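Local coordinates for protein acetyltransferase, GNAT family (Streptococcus agalactiae 2603V/R, PDB 2Q7B) that belongs to the GNAT family of acetyltransferases and probably transfers an acetyl group to an amine, at residues Arg133-Thr138 against Tyr166-Arg171. Numbering follows the deposited sequence.
Sequences RIVLDT and YIFPDR
The strand Arg133-Thr138 faces the irregular loop Tyr166-Arg171 without any hydrogen bond between them; the two backbones come to 7.0 Å at the CA atoms of Asp137 and Phe168 and stand 9.8 Å apart at those of Val135 and Tyr166. In this GNAT fold the strand is an interior one, parallel to strand 95-103 on one flank and antiparallel to strand 173-179 on the other, and the loop, part of the link from strand 155-157 to strand 173-179, packs over one face of the sheet.

Phe168 does most of the touching. Its chi1 of -58° swings the ring away from its own carbonyl, and the ring runs along the strand, touching the side chains of Val135 and Asp137 and, between them, the backbone carbonyl carbon of Leu136. Val135 CG2 meets the ring at its edge, 4.1 Å from Phe168 CZ, the two side chains crossing at about a right angle. On the same side of the ring, Phe168 CD1 comes to 3.8 Å from Asp137 CB, with the carboxylate plane tilted 44° from the ring. Tyr166 turns its edge to one face of Phe168, with Tyr166 CD2 3.7 Å from that plane, near the rim rather than the centre. The Tyr166 hydroxyl hydrogen-bonds to Lys99 NZ and to a bound citrate, probably from the crystallisation liquor, which also lies close to the Asp137 side chain and may mark a pocket.

Farther along the loop, Pro169 lays its CB over the centre of the Arg171 guanidinium. The charged end of Arg171 stays apart from the Asp137 carboxylate, with NH1 5.4 Å from Asp137 OD2, so any attraction is only long-range. That same OD2 rests against the proline ring, 3.7 Å from both Pro169 CD and Pro169 CG.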
loop_
_atom_site.group_PDB
_atom_site.type_symbol
_atom_site.label_atom_id
_atom_site.label_comp_id
_atom_site.label_asym_id
_atom_site.label_seq_id
_atom_site.Cartn_x
_atom_site.Cartn_y
_atom_site.Cartn_z
ATOM N N ARG A 133 7.442 -11.218 28.364
ATOM C CA ARG A 133 7.194 -9.786 28.321
ATOM C C ARG A 133 6.721 -9.373 26.927
ATOM O O ARG A 133 7.330 -9.745 25.925
ATOM C CB ARG A 133 8.494 -9.032 28.674
ATOM C CG ARG A 133 8.329 -7.510 28.783
ATOM C CD ARG A 133 9.579 -6.790 29.306
ATOM N NE ARG A 133 10.691 -6.768 28.353
ATOM C CZ ARG A 133 11.821 -6.073 28.521
ATOM N NH1 ARG A 133 12.008 -5.301 29.587
ATOM N NH2 ARG A 133 12.774 -6.129 27.596
ATOM N N ILE A 134 5.628 -8.617 26.876
ATOM C CA ILE A 134 5.112 -8.078 25.618
ATOM C C ILE A 134 5.038 -6.575 25.728
ATOM O O ILE A 134 4.425 -6.065 26.664
ATOM C CB ILE A 134 3.705 -8.599 25.282
ATOM C CG1 ILE A 134 3.706 -10.135 25.202
ATOM C CG2 ILE A 134 3.168 -7.930 24.000
ATOM C CD1 ILE A 134 4.680 -10.774 24.270
ATOM N N VAL A 135 5.632 -5.878 24.756
ATOM C CA VAL A 135 5.659 -4.422 24.729
ATOM C C VAL A 135 4.965 -3.901 23.482
ATOM O O VAL A 135 4.833 -4.604 22.482
ATOM C CB VAL A 135 7.108 -3.864 24.799
ATOM C CG1 VAL A 135 7.840 -4.406 26.034
ATOM C CG2 VAL A 135 7.905 -4.190 23.548
ATOM N N LEU A 136 4.499 -2.662 23.542
ATOM C CA LEU A 136 3.861 -2.045 22.392
ATOM C C LEU A 136 3.817 -0.562 22.597
ATOM O O LEU A 136 3.978 -0.083 23.725
ATOM C CB LEU A 136 2.444 -2.593 22.205
ATOM C CG LEU A 136 1.388 -2.356 23.296
ATOM C CD1 LEU A 136 0.697 -0.982 23.173
ATOM C CD2 LEU A 136 0.329 -3.441 23.208
ATOM N N ASP A 137 3.608 0.179 21.520
ATOM C CA ASP A 137 3.396 1.599 21.684
ATOM C C ASP A 137 2.077 1.961 21.028
ATOM O O ASP A 137 1.574 1.242 20.165
ATOM C CB ASP A 137 4.550 2.468 21.172
ATOM C CG ASP A 137 4.585 2.548 19.693
ATOM O OD1 ASP A 137 4.469 1.474 19.100
ATOM O OD2 ASP A 137 4.741 3.656 19.140
ATOM N N THR A 138 1.521 3.076 21.467
ATOM C CA THR A 138 0.243 3.544 20.992
ATOM C C THR A 138 0.249 5.070 21.048
ATOM O O THR A 138 0.789 5.628 21.995
ATOM C CB THR A 138 -0.914 2.935 21.867
ATOM O OG1 THR A 138 -2.151 3.567 21.542
ATOM C CG2 THR A 138 -0.656 3.102 23.356
ATOM N N TYR A 166 14.902 -2.611 21.006
ATOM C CA TYR A 166 13.912 -2.188 20.036
ATOM C C TYR A 166 13.727 -0.700 20.167
ATOM O O TYR A 166 13.757 -0.167 21.266
ATOM C CB TYR A 166 12.593 -2.909 20.323
ATOM C CG TYR A 166 11.496 -2.611 19.341
ATOM C CD1 TYR A 166 11.477 -3.212 18.091
ATOM C CD2 TYR A 166 10.459 -1.747 19.675
ATOM C CE1 TYR A 166 10.468 -2.954 17.191
ATOM C CE2 TYR A 166 9.464 -1.483 18.790
ATOM C CZ TYR A 166 9.461 -2.092 17.550
ATOM O OH TYR A 166 8.436 -1.816 16.670
ATOM N N ILE A 167 13.543 -0.030 19.036
ATOM C CA ILE A 167 13.327 1.404 19.029
ATOM C C ILE A 167 11.921 1.656 18.515
ATOM O O ILE A 167 11.558 1.210 17.405
ATOM C CB ILE A 167 14.354 2.149 18.128
ATOM C CG1 ILE A 167 15.806 1.800 18.498
ATOM C CG2 ILE A 167 14.145 3.666 18.222
ATOM C CD1 ILE A 167 16.307 2.429 19.706
ATOM N N PHE A 168 11.128 2.340 19.337
ATOM C CA PHE A 168 9.769 2.719 18.986
ATOM C C PHE A 168 9.840 3.955 18.090
ATOM O O PHE A 168 10.745 4.785 18.247
ATOM C CB PHE A 168 8.939 3.028 20.248
ATOM C CG PHE A 168 8.867 1.881 21.219
ATOM C CD1 PHE A 168 7.971 0.849 21.029
ATOM C CD2 PHE A 168 9.724 1.817 22.291
ATOM C CE1 PHE A 168 7.925 -0.224 21.929
ATOM C CE2 PHE A 168 9.682 0.751 23.183
ATOM C CZ PHE A 168 8.781 -0.269 22.987
ATOM N N PRO A 169 8.871 4.112 17.170
ATOM C CA PRO A 169 8.922 5.269 16.264
ATOM C C PRO A 169 8.913 6.609 17.004
ATOM O O PRO A 169 8.379 6.703 18.120
ATOM C CB PRO A 169 7.684 5.087 15.373
ATOM C CG PRO A 169 6.818 4.116 16.086
ATOM C CD PRO A 169 7.697 3.259 16.916
ATOM N N ASP A 170 9.532 7.621 16.393
ATOM C CA ASP A 170 9.643 8.958 17.010
ATOM C C ASP A 170 8.340 9.750 16.809
ATOM O O ASP A 170 8.243 10.629 15.936
ATOM C CB ASP A 170 10.874 9.717 16.463
ATOM C CG ASP A 170 11.291 10.894 17.342
ATOM O OD1 ASP A 170 10.616 11.162 18.358
ATOM O OD2 ASP A 170 12.314 11.544 17.023
ATOM N N ARG A 171 7.340 9.392 17.619
ATOM C CA ARG A 171 6.013 10.015 17.601
ATOM C C ARG A 171 5.577 10.262 19.033
ATOM O O ARG A 171 6.229 9.814 19.985
ATOM C CB ARG A 171 4.984 9.106 16.918
ATOM C CG ARG A 171 5.258 8.846 15.439
ATOM C CD ARG A 171 4.458 7.662 14.890
ATOM N NE ARG A 171 5.129 7.118 13.704
ATOM C CZ ARG A 171 5.024 5.859 13.260
ATOM N NH1 ARG A 171 4.263 4.957 13.897
ATOM N NH2 ARG A 171 5.716 5.492 12.171
#